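Side-chain contacts in poly A polymerase (Aquifex aeolicus, PDB 4WBY), which adds the terminal adenosine to tRNA ending in CC, using ATP and releasing diphosphate, to complete the CCA end: residues A[313-318]-A[343-348]; A[33-38]-A[174-179]; A[208-213]-A[292-297]; A[264-269]-A[358-363]. All blocks are in the same frame, centred on the assembly; numbering follows the deposited sequence.

Contact 1: A[313-318]-A[343-348]; sequences SLKEEL and MLEEEL. With SO4 (sulfate ion), chain B.
Lys315 runs across both Glu345 and Leu348 at about a right angle. Its aliphatic part does the touching. Lys315 CG lies 3.9 Å from Leu348 CD1. Further out, Lys315 CD packs against the carboxylate carbon, Glu345 CD, at 3.8 Å. The lysine chain bends at its third torsion (chi3 -68°). The bend turns the ammonium group off the line of the earlier carbons and toward a sulfate ion, where Lys315 NZ donates to sulfate O2 over 3.0 Å. The sulfate probably came from the crystallisation liquor.

Glu345 folds back at its second torsion (chi2 -68°), so its carboxylate stands beside the lysine methylenes. Lys315 NZ and Glu345 OE2 remain 4.1 Å apart. This is an attraction between nearby opposite charges, beyond salt-bridge range. The two residues therefore meet mainly through carbon.

Leu348 supplies the apolar end. Its CD1 methyl touches both Lys315 and Leu318, and CD2 reaches Leu318 CB at 4.0 Å. Leu318 and Leu348 cross obliquely, and both are buried. The contact thus grades from a leucine pair inside to charged groups further out. It lies far from the ATP site.

In the helical C-terminal part of the chain, this packing joins helix 311-320 to the connection between helices 336-342 and 349-359. Leu342 of helix 336-342 touches both Lys315 and Leu348. Leu318 also meets Val327, Leu330 and Leu331 of helix 324-331, and Ile352 of helix 349-359.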
# COMPACT_ATOMS: atom_id res chain seq x y z
N SER A 313 -22.00 -9.38 21.39
CA SER A 313 -23.06 -10.36 21.55
C SER A 313 -22.72 -11.63 20.77
O SER A 313 -22.96 -12.74 21.25
CB SER A 313 -24.40 -9.79 21.08
OG SER A 313 -25.41 -10.77 21.14
N LEU A 314 -22.15 -11.47 19.58
CA LEU A 314 -21.86 -12.62 18.74
C LEU A 314 -20.81 -13.51 19.38
O LEU A 314 -20.92 -14.73 19.34
CB LEU A 314 -21.41 -12.19 17.35
CG LEU A 314 -20.98 -13.34 16.44
CD1 LEU A 314 -22.16 -14.26 16.12
CD2 LEU A 314 -20.35 -12.80 15.16
N LYS A 315 -19.78 -12.90 19.97
CA LYS A 315 -18.73 -13.66 20.64
C LYS A 315 -19.33 -14.51 21.75
O LYS A 315 -18.97 -15.68 21.91
CB LYS A 315 -17.66 -12.73 21.22
CG LYS A 315 -16.74 -12.11 20.19
CD LYS A 315 -15.66 -11.28 20.87
CE LYS A 315 -16.24 -10.03 21.53
NZ LYS A 315 -15.17 -9.14 22.08
N GLU A 316 -20.24 -13.94 22.52
CA GLU A 316 -20.90 -14.68 23.59
C GLU A 316 -21.77 -15.81 23.03
O GLU A 316 -21.76 -16.91 23.57
CB GLU A 316 -21.73 -13.73 24.45
CG GLU A 316 -22.36 -14.39 25.67
CD GLU A 316 -21.33 -14.95 26.64
OE1 GLU A 316 -20.19 -14.43 26.68
OE2 GLU A 316 -21.67 -15.91 27.36
N GLU A 317 -22.52 -15.54 21.96
CA GLU A 317 -23.38 -16.56 21.37
C GLU A 317 -22.56 -17.71 20.81
O GLU A 317 -22.94 -18.87 20.92
CB GLU A 317 -24.26 -15.98 20.27
CG GLU A 317 -25.45 -15.19 20.76
CD GLU A 317 -26.56 -15.12 19.73
OE1 GLU A 317 -26.78 -14.03 19.16
OE2 GLU A 317 -27.21 -16.16 19.48
N LEU A 318 -21.42 -17.37 20.21
CA LEU A 318 -20.55 -18.38 19.62
C LEU A 318 -19.93 -19.24 20.71
O LEU A 318 -19.78 -20.45 20.56
CB LEU A 318 -19.47 -17.73 18.76
CG LEU A 318 -18.93 -18.53 17.58
CD1 LEU A 318 -20.04 -18.88 16.60
CD2 LEU A 318 -17.84 -17.74 16.88
N MET A 343 -11.17 -14.95 15.07
CA MET A 343 -10.05 -15.84 15.35
C MET A 343 -9.01 -15.22 16.28
O MET A 343 -8.08 -15.91 16.70
CB MET A 343 -9.39 -16.27 14.05
CG MET A 343 -10.25 -17.24 13.26
SD MET A 343 -9.46 -17.83 11.76
CE MET A 343 -8.02 -18.66 12.42
N LEU A 344 -9.16 -13.94 16.59
CA LEU A 344 -8.32 -13.30 17.60
C LEU A 344 -8.75 -13.68 19.01
O LEU A 344 -8.03 -13.43 19.98
CB LEU A 344 -8.36 -11.78 17.45
CG LEU A 344 -7.90 -11.27 16.09
CD1 LEU A 344 -8.08 -9.76 15.97
CD2 LEU A 344 -6.44 -11.65 15.86
N GLU A 345 -9.94 -14.27 19.13
CA GLU A 345 -10.41 -14.79 20.41
C GLU A 345 -10.02 -16.25 20.51
O GLU A 345 -10.55 -17.09 19.79
CB GLU A 345 -11.93 -14.63 20.53
CG GLU A 345 -12.45 -13.27 20.10
CD GLU A 345 -12.02 -12.17 21.04
OE1 GLU A 345 -11.86 -12.45 22.25
OE2 GLU A 345 -11.85 -11.02 20.58
N GLU A 346 -9.09 -16.55 21.41
CA GLU A 346 -8.51 -17.89 21.48
C GLU A 346 -9.56 -18.98 21.68
O GLU A 346 -9.45 -20.08 21.13
CB GLU A 346 -7.46 -17.96 22.60
CG GLU A 346 -6.72 -19.29 22.68
CD GLU A 346 -5.89 -19.59 21.44
OE1 GLU A 346 -5.62 -18.66 20.65
OE2 GLU A 346 -5.50 -20.77 21.26
N GLU A 347 -10.60 -18.67 22.44
CA GLU A 347 -11.66 -19.63 22.74
C GLU A 347 -12.58 -19.87 21.54
O GLU A 347 -13.33 -20.85 21.51
CB GLU A 347 -12.48 -19.16 23.94
CG GLU A 347 -13.28 -17.88 23.71
CD GLU A 347 -12.43 -16.61 23.71
OE1 GLU A 347 -11.20 -16.71 23.92
OE2 GLU A 347 -12.99 -15.52 23.51
N LEU A 348 -12.52 -18.99 20.55
CA LEU A 348 -13.39 -19.09 19.38
C LEU A 348 -12.64 -19.56 18.15
O LEU A 348 -13.25 -19.96 17.16
CB LEU A 348 -14.05 -17.74 19.09
CG LEU A 348 -14.92 -17.14 20.20
CD1 LEU A 348 -15.56 -15.83 19.74
CD2 LEU A 348 -15.99 -18.15 20.65
S SO4 B . -17.82 -7.57 25.10
O1 SO4 B . -16.94 -6.78 25.95
O2 SO4 B . -17.02 -8.49 24.29
O3 SO4 B . -18.76 -8.34 25.91
O4 SO4 B . -18.59 -6.70 24.22

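Contact 2: A[33-38]-A[174-179]; sequences VVRDIL and AGRLNF. With SO4 (sulfate ion), chain D.
Arg35 and Arg176 reach toward each other from helices 32-38 and 165-177, the second of which is left at Asn178 with a positive phi. Both arginines start with CG anti to the backbone N. They bend at the third torsion in opposite senses (Arg35 chi3 63°, Arg176 chi3 -67°), which brings the two guanidinium groups together at one sulfate ion.

The guanidinium planes are nearly perpendicular, 85° apart. Arg176 NH1 stands over one face of the Arg35 group, toward its rim, and lies 3.3 Å from Arg35 NH2. Relative to the Arg176 plane, Arg35 NH2 lies at the edge. Both atoms are donors, so they do not bond to each other. The sulfate joins them instead. Arg176 NH1 and NH2 both donate to sulfate O2, at 2.9 and 3.0 Å. Arg35 NH1 and NH2 both donate to sulfate O1, each at 3.2 Å.

Asp36 braces the first arginine. Arg35 NE donates to Asp36 OD1 over 3.0 Å in a salt bridge, from above the carboxylate plane. Water 1 links Asp36 OD1 to Arg176 NH1. Outside the segments, Arg35 NH1 also bonds Asn123 OD1, and Arg176 NH2 pairs with Glu216. Arg172 NH1 is a further donor to the sulfate.

This chain is the polymerase part of a longer protein. Arg35 lies in its nucleotidyltransferase head domain, on the Gly-Gly-Val-Val-Arg-Asp segment. Val33, Val34, Arg35 and Arg176 bind ATP. The sulfate gripped by these arginines is consistent with a phosphate position of ATP.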
# COMPACT_ATOMS: atom_id res chain seq x y z
N VAL A 33 11.06 3.59 -9.92
CA VAL A 33 11.28 2.53 -10.89
C VAL A 33 12.76 2.14 -10.95
O VAL A 33 13.10 0.96 -11.07
CB VAL A 33 10.78 2.95 -12.28
CG1 VAL A 33 11.05 1.84 -13.28
CG2 VAL A 33 9.30 3.28 -12.21
N VAL A 34 13.64 3.12 -10.82
CA VAL A 34 15.07 2.84 -10.83
C VAL A 34 15.45 2.10 -9.55
O VAL A 34 16.21 1.13 -9.60
CB VAL A 34 15.90 4.15 -10.97
CG1 VAL A 34 17.39 3.85 -10.85
CG2 VAL A 34 15.59 4.83 -12.31
N ARG A 35 14.91 2.54 -8.42
CA ARG A 35 15.06 1.80 -7.17
C ARG A 35 14.65 0.34 -7.36
O ARG A 35 15.40 -0.58 -7.00
CB ARG A 35 14.22 2.45 -6.07
CG ARG A 35 14.25 1.72 -4.72
CD ARG A 35 13.03 2.09 -3.87
NE ARG A 35 11.80 1.65 -4.54
CZ ARG A 35 10.69 2.37 -4.68
NH1 ARG A 35 10.62 3.60 -4.19
NH2 ARG A 35 9.64 1.83 -5.31
N ASP A 36 13.48 0.11 -7.93
CA ASP A 36 12.98 -1.25 -8.04
C ASP A 36 13.80 -2.10 -9.01
O ASP A 36 13.99 -3.30 -8.79
CB ASP A 36 11.50 -1.24 -8.43
CG ASP A 36 10.60 -0.81 -7.27
OD1 ASP A 36 11.11 -0.78 -6.12
OD2 ASP A 36 9.42 -0.50 -7.49
N ILE A 37 14.32 -1.50 -10.07
CA ILE A 37 15.24 -2.21 -10.95
C ILE A 37 16.49 -2.63 -10.18
O ILE A 37 16.96 -3.77 -10.29
CB ILE A 37 15.62 -1.37 -12.18
CG1 ILE A 37 14.41 -1.23 -13.11
CG2 ILE A 37 16.81 -1.97 -12.92
CD1 ILE A 37 14.62 -0.22 -14.22
N LEU A 38 17.03 -1.71 -9.38
CA LEU A 38 18.21 -2.04 -8.56
C LEU A 38 17.90 -3.09 -7.50
O LEU A 38 18.79 -3.80 -7.06
CB LEU A 38 18.78 -0.78 -7.90
CG LEU A 38 19.46 0.17 -8.89
CD1 LEU A 38 19.70 1.54 -8.23
CD2 LEU A 38 20.77 -0.42 -9.40
N ALA A 174 11.00 2.60 4.96
CA ALA A 174 11.83 1.91 5.96
C ALA A 174 11.24 0.54 6.29
O ALA A 174 11.96 -0.47 6.33
CB ALA A 174 11.98 2.75 7.23
N GLY A 175 9.93 0.48 6.51
CA GLY A 175 9.28 -0.78 6.84
C GLY A 175 9.24 -1.76 5.67
O GLY A 175 9.48 -2.95 5.84
N ARG A 176 8.93 -1.25 4.48
CA ARG A 176 8.93 -2.10 3.29
C ARG A 176 10.26 -2.79 3.08
O ARG A 176 10.31 -3.98 2.77
CB ARG A 176 8.60 -1.27 2.04
CG ARG A 176 8.70 -2.07 0.75
CD ARG A 176 8.72 -1.20 -0.50
NE ARG A 176 7.45 -0.51 -0.70
CZ ARG A 176 7.21 0.32 -1.71
NH1 ARG A 176 8.16 0.57 -2.61
NH2 ARG A 176 6.03 0.90 -1.82
N LEU A 177 11.34 -2.03 3.24
CA LEU A 177 12.67 -2.49 2.84
C LEU A 177 13.51 -3.00 3.99
O LEU A 177 14.63 -3.46 3.77
CB LEU A 177 13.42 -1.35 2.13
CG LEU A 177 12.73 -0.78 0.89
CD1 LEU A 177 13.46 0.47 0.42
CD2 LEU A 177 12.64 -1.82 -0.22
N ASN A 178 12.98 -2.90 5.21
CA ASN A 178 13.78 -3.17 6.42
C ASN A 178 15.04 -2.30 6.42
O ASN A 178 16.15 -2.79 6.64
CB ASN A 178 14.13 -4.65 6.56
CG ASN A 178 14.65 -5.01 7.94
OD1 ASN A 178 14.36 -4.33 8.92
ND2 ASN A 178 15.46 -6.06 8.01
N PHE A 179 14.83 -1.02 6.14
CA PHE A 179 15.90 -0.01 6.20
C PHE A 179 15.74 0.80 7.49
O PHE A 179 14.65 0.84 8.08
CB PHE A 179 15.86 0.95 5.00
CG PHE A 179 16.44 0.41 3.71
CD1 PHE A 179 16.65 -0.95 3.50
CD2 PHE A 179 16.79 1.30 2.70
CE1 PHE A 179 17.19 -1.40 2.28
CE2 PHE A 179 17.34 0.86 1.49
CZ PHE A 179 17.53 -0.50 1.28
S SO4 D . 6.44 3.81 -4.75
O1 SO4 D . 7.72 4.37 -5.20
O2 SO4 D . 6.67 2.43 -4.34
O3 SO4 D . 5.88 4.58 -3.63
O4 SO4 D . 5.51 3.82 -5.87
O HOH W 1 10.31 -1.24 -3.48

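Contact 3: A[208-213]-A[292-297]; sequences NEIKLA and EEMSAP
The flat group that Lys211 meets is the peptide unit of the Met294 carbonyl. Lys211 CD, CE and NZ all lie on one side of its plane, and CE comes within 3.3 Å of Met294 O. The carbonyl belongs to a Schellman motif, the turn that ends helix 284-293. Ser295 leaves the helix there with a positive phi of 50°, and Ser295 N bonds back to Glu292 O.

Met294 is the main apolar partner. Its chain bends at both chi2 (-78°) and chi3 (-74°), which curls the terminal methyl back against helix 203-214. Met294 CE touches Lys211 CG at 3.6 Å and Ile210 CG2 at 3.7 Å, so one methyl serves two neighbouring residues. Lys211 and Met294 run antiparallel alongside one another. Ile210 instead crosses Met294 at about a right angle.

Ile210 and Met294 are buried, and the lysine lies nearer the surface. Trp272 and Leu275 of helix 271-278 also pack on Met294, and Leu168 of the ATP-binding site packs on Ile210. The contact therefore fastens the end of helix 284-293 to a helix that itself packs on helix 165-177.

The lysine's polar end has no direct hydrogen bond to the other segment. Water 2 makes the link. It accepts from Lys211 NZ at 3.0 Å, donates to Glu293 O at 2.8 Å, and bonds Ser295 OG at 2.8 Å.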
# COMPACT_ATOMS: atom_id res chain seq x y z
N ASN A 208 -4.05 9.82 2.14
CA ASN A 208 -3.63 9.06 0.96
C ASN A 208 -2.39 8.23 1.25
O ASN A 208 -2.26 7.11 0.76
CB ASN A 208 -3.37 9.99 -0.23
CG ASN A 208 -4.63 10.55 -0.82
OD1 ASN A 208 -5.72 10.01 -0.62
ND2 ASN A 208 -4.50 11.63 -1.58
N GLU A 209 -1.49 8.76 2.06
CA GLU A 209 -0.26 8.04 2.36
C GLU A 209 -0.55 6.86 3.30
O GLU A 209 0.04 5.78 3.15
CB GLU A 209 0.79 8.99 2.95
CG GLU A 209 2.04 8.33 3.49
CD GLU A 209 2.75 7.42 2.49
OE1 GLU A 209 2.68 7.65 1.26
OE2 GLU A 209 3.39 6.46 2.95
N ILE A 210 -1.49 7.02 4.24
CA ILE A 210 -1.85 5.89 5.10
C ILE A 210 -2.50 4.79 4.26
O ILE A 210 -2.27 3.59 4.49
CB ILE A 210 -2.78 6.32 6.24
CG1 ILE A 210 -2.05 7.32 7.14
CG2 ILE A 210 -3.21 5.11 7.06
CD1 ILE A 210 -2.92 7.90 8.26
N LYS A 211 -3.30 5.19 3.26
CA LYS A 211 -3.92 4.22 2.36
C LYS A 211 -2.86 3.44 1.59
O LYS A 211 -3.02 2.25 1.35
CB LYS A 211 -4.90 4.92 1.41
CG LYS A 211 -6.13 5.49 2.13
CD LYS A 211 -6.90 6.49 1.29
CE LYS A 211 -7.53 5.84 0.08
NZ LYS A 211 -8.35 6.82 -0.68
N LEU A 212 -1.76 4.10 1.21
CA LEU A 212 -0.67 3.39 0.55
C LEU A 212 0.02 2.42 1.51
O LEU A 212 0.36 1.30 1.13
CB LEU A 212 0.35 4.38 -0.04
CG LEU A 212 -0.17 5.18 -1.24
CD1 LEU A 212 0.88 6.15 -1.75
CD2 LEU A 212 -0.62 4.26 -2.37
N ALA A 213 0.22 2.85 2.75
CA ALA A 213 0.89 1.99 3.72
C ALA A 213 0.10 0.70 3.98
O ALA A 213 0.70 -0.38 4.10
CB ALA A 213 1.11 2.74 5.03
N GLU A 292 -14.62 6.68 6.59
CA GLU A 292 -15.18 7.40 5.45
C GLU A 292 -14.14 8.34 4.84
O GLU A 292 -14.05 8.48 3.62
CB GLU A 292 -16.44 8.16 5.88
CG GLU A 292 -17.60 7.22 6.19
CD GLU A 292 -18.84 7.92 6.72
OE1 GLU A 292 -18.77 9.14 7.00
OE2 GLU A 292 -19.87 7.25 6.85
N GLU A 293 -13.34 8.98 5.69
CA GLU A 293 -12.26 9.83 5.23
C GLU A 293 -11.22 9.03 4.43
O GLU A 293 -10.63 9.53 3.47
CB GLU A 293 -11.60 10.51 6.43
CG GLU A 293 -10.54 11.51 6.09
CD GLU A 293 -10.22 12.40 7.26
OE1 GLU A 293 -10.32 11.93 8.42
OE2 GLU A 293 -9.88 13.57 7.02
N MET A 294 -11.02 7.79 4.85
CA MET A 294 -10.12 6.87 4.17
C MET A 294 -10.74 6.25 2.91
O MET A 294 -10.07 5.47 2.23
CB MET A 294 -9.72 5.74 5.13
CG MET A 294 -8.80 6.18 6.28
SD MET A 294 -7.09 6.39 5.76
CE MET A 294 -6.61 4.68 5.57
N SER A 295 -11.99 6.59 2.61
CA SER A 295 -12.74 5.95 1.52
C SER A 295 -12.67 4.43 1.64
O SER A 295 -12.48 3.72 0.64
CB SER A 295 -12.22 6.40 0.15
OG SER A 295 -12.39 7.80 -0.04
N ALA A 296 -12.81 3.92 2.86
CA ALA A 296 -12.74 2.48 3.08
C ALA A 296 -13.83 1.75 2.30
O ALA A 296 -14.94 2.26 2.13
CB ALA A 296 -12.85 2.17 4.57
N PRO A 297 -13.50 0.55 1.81
CA PRO A 297 -14.52 -0.29 1.15
C PRO A 297 -15.72 -0.55 2.04
O PRO A 297 -15.61 -0.52 3.28
CB PRO A 297 -13.78 -1.60 0.88
CG PRO A 297 -12.34 -1.21 0.78
CD PRO A 297 -12.16 -0.05 1.73
O HOH W 2 -9.90 8.81 0.88

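Contact 4: A[264-269]-A[358-363]; sequences SEERID and KLRKVK
Glu266 and Arg360 meet end-on, and their charged ends carry the whole tight part of this contact. The side chains come from opposite directions. Arg360 NH1 donates to Glu266 OE1 over 2.8 Å, at a nearly straight 165°. Arg360 NH2 donates to Glu266 OE2 over 2.6 Å. Two nitrogens thus grip two oxygens, one to each. OE2 offers its syn lone pair, and OE1 is also met on its syn side. The planes are twisted by 33°, so the fork is not fully flat. The double grip still restricts rotation of both groups.

The rest is loose. Even the closest CA atoms, those of Glu266 and Arg360, are 13.7 Å apart. Two long chains span the gap: glutamate is extended beyond CG, and arginine is extended from CG to NE. Lys361 NZ stays 5.5 Å from Glu266 OE2, where it may add a weak longer-range attraction. Both partners are partly exposed. On the arginine side, NE bonds to Leu356 O, and the chain packs on Tyr355, which would limit its freedom.

The contact ties the loop between helices 243-262 and 271-278 to the type I beta turn Leu359-Val362. It is a bidentate surface salt bridge between two non-helical connections of the all-helical C-terminal part.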
# COMPACT_ATOMS: atom_id res chain seq x y z
N SER A 264 -6.16 -19.24 -0.67
CA SER A 264 -5.57 -18.25 -1.58
C SER A 264 -6.57 -17.61 -2.55
O SER A 264 -6.38 -16.48 -2.99
CB SER A 264 -4.43 -18.88 -2.37
OG SER A 264 -4.91 -19.87 -3.26
N GLU A 265 -7.63 -18.34 -2.88
CA GLU A 265 -8.64 -17.83 -3.80
C GLU A 265 -9.65 -16.93 -3.10
O GLU A 265 -10.56 -16.38 -3.73
CB GLU A 265 -9.37 -18.99 -4.49
CG GLU A 265 -8.51 -19.78 -5.46
CD GLU A 265 -9.24 -20.99 -6.03
OE1 GLU A 265 -9.98 -21.66 -5.28
OE2 GLU A 265 -9.08 -21.26 -7.24
N GLU A 266 -9.50 -16.77 -1.78
CA GLU A 266 -10.45 -15.99 -1.00
C GLU A 266 -9.78 -14.86 -0.25
O GLU A 266 -10.33 -14.34 0.73
CB GLU A 266 -11.17 -16.89 0.00
CG GLU A 266 -11.91 -18.06 -0.62
CD GLU A 266 -12.59 -18.89 0.43
OE1 GLU A 266 -13.42 -18.34 1.19
OE2 GLU A 266 -12.29 -20.10 0.52
N ARG A 267 -8.60 -14.47 -0.71
CA ARG A 267 -7.87 -13.38 -0.07
C ARG A 267 -8.65 -12.07 -0.13
O ARG A 267 -9.37 -11.80 -1.10
CB ARG A 267 -6.51 -13.21 -0.73
CG ARG A 267 -5.58 -14.37 -0.45
CD ARG A 267 -4.31 -14.30 -1.29
NE ARG A 267 -3.46 -15.46 -1.06
CZ ARG A 267 -2.47 -15.83 -1.87
NH1 ARG A 267 -2.21 -15.13 -2.96
NH2 ARG A 267 -1.74 -16.90 -1.58
N ILE A 268 -8.53 -11.28 0.92
CA ILE A 268 -9.09 -9.94 0.94
C ILE A 268 -7.96 -8.96 1.19
O ILE A 268 -6.82 -9.37 1.41
CB ILE A 268 -10.20 -9.78 2.03
CG1 ILE A 268 -9.66 -10.10 3.42
CG2 ILE A 268 -11.38 -10.70 1.71
CD1 ILE A 268 -10.70 -9.88 4.55
N ASP A 269 -8.26 -7.67 1.12
CA ASP A 269 -7.25 -6.65 1.38
C ASP A 269 -7.04 -6.54 2.89
O ASP A 269 -7.65 -5.72 3.57
CB ASP A 269 -7.66 -5.31 0.76
CG ASP A 269 -7.69 -5.37 -0.76
OD1 ASP A 269 -6.97 -6.22 -1.33
OD2 ASP A 269 -8.44 -4.59 -1.38
N LYS A 358 -14.46 -27.08 7.21
CA LYS A 358 -15.39 -28.21 7.14
C LYS A 358 -16.87 -27.84 6.97
O LYS A 358 -17.52 -28.29 6.04
CB LYS A 358 -15.25 -29.08 8.39
CG LYS A 358 -13.86 -29.68 8.60
CD LYS A 358 -13.51 -30.69 7.51
CE LYS A 358 -12.16 -31.32 7.77
NZ LYS A 358 -11.78 -32.29 6.71
N LEU A 359 -17.38 -27.02 7.89
CA LEU A 359 -18.83 -26.81 8.00
C LEU A 359 -19.46 -26.15 6.77
O LEU A 359 -20.54 -26.55 6.33
CB LEU A 359 -19.15 -25.99 9.24
CG LEU A 359 -18.64 -26.56 10.57
CD1 LEU A 359 -19.18 -25.74 11.74
CD2 LEU A 359 -19.02 -28.02 10.71
N ARG A 360 -18.79 -25.14 6.22
CA ARG A 360 -19.35 -24.40 5.09
C ARG A 360 -19.32 -25.21 3.80
O ARG A 360 -19.97 -24.85 2.82
CB ARG A 360 -18.58 -23.09 4.89
CG ARG A 360 -17.15 -23.27 4.41
CD ARG A 360 -16.52 -21.94 4.07
NE ARG A 360 -15.12 -22.08 3.68
CZ ARG A 360 -14.47 -21.21 2.91
NH1 ARG A 360 -15.10 -20.13 2.45
NH2 ARG A 360 -13.20 -21.41 2.60
N LYS A 361 -18.57 -26.31 3.81
CA LYS A 361 -18.40 -27.13 2.61
C LYS A 361 -19.46 -28.22 2.51
O LYS A 361 -19.55 -28.91 1.49
CB LYS A 361 -17.00 -27.75 2.57
CG LYS A 361 -15.87 -26.74 2.48
CD LYS A 361 -14.52 -27.45 2.37
CE LYS A 361 -13.36 -26.46 2.44
NZ LYS A 361 -13.39 -25.47 1.33
N VAL A 362 -20.25 -28.39 3.57
CA VAL A 362 -21.31 -29.39 3.57
C VAL A 362 -22.31 -29.10 2.46
O VAL A 362 -22.92 -28.03 2.42
CB VAL A 362 -22.04 -29.44 4.93
CG1 VAL A 362 -23.28 -30.30 4.84
CG2 VAL A 362 -21.10 -29.96 6.01
N LYS A 363 -22.46 -30.06 1.55
CA LYS A 363 -23.33 -29.89 0.40
C LYS A 363 -24.09 -31.18 0.09
O LYS A 363 -25.16 -31.44 0.65
CB LYS A 363 -22.52 -29.46 -0.82
CG LYS A 363 -22.20 -30.60 -1.77
CD LYS A 363 -20.72 -30.67 -2.11
CE LYS A 363 -20.30 -29.53 -3.03
NZ LYS A 363 -18.96 -29.78 -3.63

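Contact 2 holds the ATP-site residues and a sulfate, and the other three lie in series after it along the chain. Contact 3 is the nearest of the others to it, with closest atoms about 6 Å apart. Glu209 of segment 208-213 makes a salt bridge to Arg172, which also binds the sulfate of contact 2. Contacts 3 and 4 cross along the chain, with nearest atoms about 6 Å apart. Contact 1 lies within the chain span bridged by contact 4, about 8 Å from it at the nearest atoms. Contacts 1 and 2 are on opposite sides of the chain's centre, their centres 40 Å apart.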